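Local coordinates for putative DNA-binding protein (Ralstonia eutropha, PDB 3HWU) that is of unknown function, carries a Plants and Prokaryotes Conserved (PCC) domain, assembles as a trimer and possibly binds DNA, at residues P88-V96 against G103-L111. Sequence-based numbering, arbitrary orientation.
Sequences PSIHAHGTV and GAGGHLLGL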
ATOM      1  N   PRO A  88     -20.348  10.509  -3.834  1.00 12.20           N
ATOM      2  CA  PRO A  88     -19.088   9.923  -3.396  1.00 11.95           C
ATOM      3  C   PRO A  88     -17.906  10.649  -3.986  1.00 12.65           C
ATOM      4  O   PRO A  88     -17.934  11.047  -5.148  1.00 14.97           O
ATOM      5  CB  PRO A  88     -19.156   8.476  -3.886  1.00 13.49           C
ATOM      6  CG  PRO A  88     -20.454   8.277  -4.428  1.00 16.94           C
ATOM      7  CD  PRO A  88     -21.163   9.573  -4.596  1.00 12.52           C
ATOM      8  N   SER A  89     -16.866  10.768  -3.182  1.00 11.43           N
ATOM      9  CA  SER A  89     -15.651  11.488  -3.534  1.00 11.71           C
ATOM     10  C   SER A  89     -14.461  10.608  -3.244  1.00 11.52           C
ATOM     11  O   SER A  89     -14.081  10.408  -2.084  1.00 12.27           O
ATOM     12  CB  SER A  89     -15.553  12.783  -2.743  1.00 12.74           C
ATOM     13  OG  SER A  89     -14.369  13.490  -3.031  1.00 15.74           O
ATOM     14  N   ILE A  90     -13.983   9.934  -4.301  1.00 12.46           N
ATOM     15  CA  ILE A  90     -12.888   8.962  -4.177  1.00 12.49           C
ATOM     16  C   ILE A  90     -11.578   9.728  -4.388  1.00 12.79           C
ATOM     17  O   ILE A  90     -11.411  10.497  -5.339  1.00 16.53           O
ATOM     18  CB  ILE A  90     -13.020   7.815  -5.220  1.00 14.34           C
ATOM     19  CG1 ILE A  90     -14.370   7.127  -5.214  1.00 14.94           C
ATOM     20  CG2 ILE A  90     -11.955   6.754  -5.037  1.00 15.22           C
ATOM     21  CD1 ILE A  90     -14.821   6.570  -3.898  1.00 16.99           C
ATOM     22  N   HIS A  91     -10.607   9.496  -3.528  1.00 11.34           N
ATOM     23  CA  HIS A  91      -9.277  10.073  -3.615  1.00 11.12           C
ATOM     24  C   HIS A  91      -8.337   8.900  -3.692  1.00  9.87           C
ATOM     25  O   HIS A  91      -8.195   8.141  -2.724  1.00 11.63           O
ATOM     26  CB  HIS A  91      -8.959  10.908  -2.381  1.00 12.27           C
ATOM     27  CG  HIS A  91      -7.636  11.561  -2.424  1.00 12.52           C
ATOM     28  ND1 HIS A  91      -7.007  12.075  -1.307  1.00 14.24           N
ATOM     29  CD2 HIS A  91      -6.810  11.794  -3.469  1.00 15.70           C
ATOM     30  CE1 HIS A  91      -5.866  12.628  -1.680  1.00 17.38           C
ATOM     31  NE2 HIS A  91      -5.727  12.472  -2.990  1.00 15.79           N
ATOM     32  N   ALA A  92      -7.718   8.689  -4.847  1.00  9.41           N
ATOM     33  CA  ALA A  92      -6.903   7.514  -5.041  1.00  9.29           C
ATOM     34  C   ALA A  92      -5.590   7.895  -5.747  1.00  9.07           C
ATOM     35  O   ALA A  92      -5.584   8.696  -6.684  1.00  8.65           O
ATOM     36  CB  ALA A  92      -7.644   6.436  -5.880  1.00 11.67           C
ATOM     37  N   HIS A  93      -4.523   7.225  -5.336  1.00  8.78           N
ATOM     38  CA  HIS A  93      -3.232   7.272  -6.011  1.00  8.08           C
ATOM     39  C   HIS A  93      -2.893   5.851  -6.467  1.00  8.47           C
ATOM     40  O   HIS A  93      -3.344   4.854  -5.876  1.00  8.87           O
ATOM     41  CB  HIS A  93      -2.125   7.806  -5.093  1.00 10.01           C
ATOM     42  CG  HIS A  93      -2.258   9.251  -4.719  1.00  9.99           C
ATOM     43  ND1 HIS A  93      -1.265   9.916  -4.043  1.00 14.95           N
ATOM     44  CD2 HIS A  93      -3.233  10.165  -4.923  1.00 11.50           C
ATOM     45  CE1 HIS A  93      -1.600  11.184  -3.917  1.00 13.93           C
ATOM     46  NE2 HIS A  93      -2.778  11.370  -4.461  1.00 11.52           N
ATOM     47  N   GLY A  94      -2.009   5.740  -7.456  1.00  8.88           N
ATOM     48  CA  GLY A  94      -1.553   4.463  -7.914  1.00 10.26           C
ATOM     49  C   GLY A  94      -0.147   4.483  -8.462  1.00  8.80           C
ATOM     50  O   GLY A  94       0.366   5.530  -8.808  1.00 10.13           O
ATOM     51  N   THR A  95       0.404   3.287  -8.606  1.00  8.83           N
ATOM     52  CA  THR A  95       1.718   3.011  -9.144  1.00 10.30           C
ATOM     53  C   THR A  95       1.516   1.899 -10.199  1.00  9.80           C
ATOM     54  O   THR A  95       0.962   0.840  -9.871  1.00  9.86           O
ATOM     55  CB  THR A  95       2.668   2.459  -8.016  1.00 11.16           C
ATOM     56  OG1 THR A  95       2.658   3.378  -6.877  1.00 14.39           O
ATOM     57  CG2 THR A  95       4.029   2.210  -8.500  1.00 13.62           C
ATOM     58  N   VAL A  96       1.935   2.141 -11.442  1.00  9.95           N
ATOM     59  CA  VAL A  96       1.772   1.213 -12.575  1.00  9.82           C
ATOM     60  C   VAL A  96       3.122   0.924 -13.205  1.00 10.47           C
ATOM     61  O   VAL A  96       4.034   1.757 -13.147  1.00 11.52           O
ATOM     62  CB  VAL A  96       0.755   1.713 -13.636  1.00 10.66           C
ATOM     63  CG1 VAL A  96      -0.665   1.812 -13.036  1.00 12.55           C
ATOM     64  CG2 VAL A  96       1.154   3.053 -14.259  1.00 11.67           C
ATOM     65  N   GLY A 103       8.394   2.054 -12.932  1.00 12.40           N
ATOM     66  CA  GLY A 103       7.185   2.578 -12.290  1.00 12.72           C
ATOM     67  C   GLY A 103       6.794   3.992 -12.612  1.00 11.82           C
ATOM     68  O   GLY A 103       7.648   4.854 -12.795  1.00 12.66           O
ATOM     69  N   ALA A 104       5.482   4.231 -12.642  1.00 12.28           N
ATOM     70  CA  ALA A 104       4.930   5.552 -12.896  1.00 11.76           C
ATOM     71  C   ALA A 104       3.629   5.650 -12.150  1.00 11.86           C
ATOM     72  O   ALA A 104       3.098   4.633 -11.675  1.00 14.88           O
ATOM     73  CB  ALA A 104       4.672   5.742 -14.420  1.00 13.16           C
ATOM     74  N   GLY A 105       3.122   6.865 -11.986  1.00 10.79           N
ATOM     75  CA  GLY A 105       1.818   7.023 -11.393  1.00 11.85           C
ATOM     76  C   GLY A 105       1.647   8.354 -10.697  1.00 11.56           C
ATOM     77  O   GLY A 105       2.162   9.380 -11.178  1.00 12.53           O
ATOM     78  N   GLY A 106       0.906   8.343  -9.601  1.00 11.04           N
ATOM     79  CA  GLY A 106       0.498   9.535  -8.885  1.00 10.30           C
ATOM     80  C   GLY A 106      -0.986   9.547  -8.631  1.00  9.64           C
ATOM     81  O   GLY A 106      -1.586   8.504  -8.299  1.00 11.05           O
ATOM     82  N   HIS A 107      -1.566  10.738  -8.715  1.00  9.64           N
ATOM     83  CA  HIS A 107      -2.998  10.950  -8.485  1.00  9.12           C
ATOM     84  C   HIS A 107      -3.814  10.386  -9.648  1.00  9.34           C
ATOM     85  O   HIS A 107      -3.624  10.796 -10.792  1.00 10.50           O
ATOM     86  CB  HIS A 107      -3.227  12.467  -8.353  1.00 11.26           C
ATOM     87  CG  HIS A 107      -4.648  12.871  -8.185  1.00 13.09           C
ATOM     88  ND1 HIS A 107      -5.148  13.330  -6.991  1.00 16.50           N
ATOM     89  CD2 HIS A 107      -5.653  12.954  -9.082  1.00 15.53           C
ATOM     90  CE1 HIS A 107      -6.430  13.615  -7.145  1.00 16.11           C
ATOM     91  NE2 HIS A 107      -6.768  13.379  -8.402  1.00 17.22           N
ATOM     92  N   LEU A 108      -4.730   9.461  -9.343  1.00  9.54           N
ATOM     93  CA  LEU A 108      -5.562   8.842 -10.339  1.00  9.66           C
ATOM     94  C   LEU A 108      -6.749   9.715 -10.720  1.00 10.42           C
ATOM     95  O   LEU A 108      -7.505  10.180  -9.858  1.00 11.12           O
ATOM     96  CB  LEU A 108      -6.081   7.469  -9.862  1.00  9.45           C
ATOM     97  CG  LEU A 108      -5.065   6.337  -9.927  1.00  9.39           C
ATOM     98  CD1 LEU A 108      -5.489   5.188  -8.988  1.00 10.76           C
ATOM     99  CD2 LEU A 108      -4.910   5.817 -11.407  1.00 11.27           C
ATOM    100  N   LEU A 109      -6.939   9.876 -12.029  1.00 10.70           N
ATOM    101  CA  LEU A 109      -8.186  10.464 -12.573  1.00 11.49           C
ATOM    102  C   LEU A 109      -9.151   9.389 -12.996  1.00 11.92           C
ATOM    103  O   LEU A 109     -10.351   9.591 -12.935  1.00 14.29           O
ATOM    104  CB  LEU A 109      -7.865  11.373 -13.743  1.00 12.11           C
ATOM    105  CG  LEU A 109      -6.965  12.574 -13.404  1.00 13.37           C
ATOM    106  CD1 LEU A 109      -6.634  13.379 -14.677  1.00 14.64           C
ATOM    107  CD2 LEU A 109      -7.599  13.465 -12.333  1.00 16.54           C
ATOM    108  N   GLY A 110      -8.682   8.239 -13.437  1.00 11.92           N
ATOM    109  CA  GLY A 110      -9.568   7.145 -13.852  1.00 12.80           C
ATOM    110  C   GLY A 110      -8.730   5.956 -14.298  1.00 11.37           C
ATOM    111  O   GLY A 110      -7.544   6.104 -14.610  1.00 11.91           O
ATOM    112  N   LEU A 111      -9.325   4.774 -14.257  1.00 10.44           N
ATOM    113  CA  LEU A 111      -8.649   3.567 -14.682  1.00 10.17           C
ATOM    114  C   LEU A 111      -9.664   2.465 -14.908  1.00 10.12           C
ATOM    115  O   LEU A 111     -10.735   2.448 -14.276  1.00 11.16           O
ATOM    116  CB  LEU A 111      -7.529   3.142 -13.707  1.00 12.39           C
ATOM    117  CG  LEU A 111      -7.914   2.696 -12.306  1.00 10.89           C
ATOM    118  CD1 LEU A 111      -6.678   2.189 -11.540  1.00 12.82           C
ATOM    119  CD2 LEU A 111      -8.606   3.791 -11.458  1.00 13.67           C
TER
HETATM  120  O   HOH W   1      -8.305  10.378  -7.063  1.00 17.36           O
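G94 and G106 face each other as a hydrogen-bonded antiparallel pair, G94 N giving to G106 O at 2.9 Å and G106 N to G94 O at 3.0 Å. Two residues on, V96 and A104 repeat the exchange, the bond from V96 N to A104 O nearly straight at 171°. This is the tight part of the hairpin: G105 CA lies 3.3 Å from G94 O, a CA-H...O contact, and the backbone angles of G105 and G106 suit only glycine. At H107 the second strand turns a corner. L108 N still reaches A92 O at 2.9 Å, tilted from the carbonyl plane, while L108 CD1 lies against the bare backbone of G94, 3.7 Å from H93 C, and also meets A92 CB. Beyond this bond the strands part, and a water bridges A92 N and L108 O. On the sheet face away from V96 and A104, H91, H93 and H107 gather more loosely, the H107 ring meeting each of the other two rim to rim. H107 extends away from its own backbone N (chi1 177°), which brings ND1 to 4.0 Å from H93 NE2 and 4.1 Å from H91 NE2. Three imidazoles turned together in this way could suit a metal, though none is bound and the role is unconfirmed. H91 ND1 is hydrogen-bonded to the E119 carboxylate and H93 ND1 to the backbone O of M74, both of the second subunit. Strand 72-84 pairs with 87-97 on the side away from 103-114, strand 51-58 flanks 103-114 and sets F54 against V96 and L108, and L111 packs on helix 25-35.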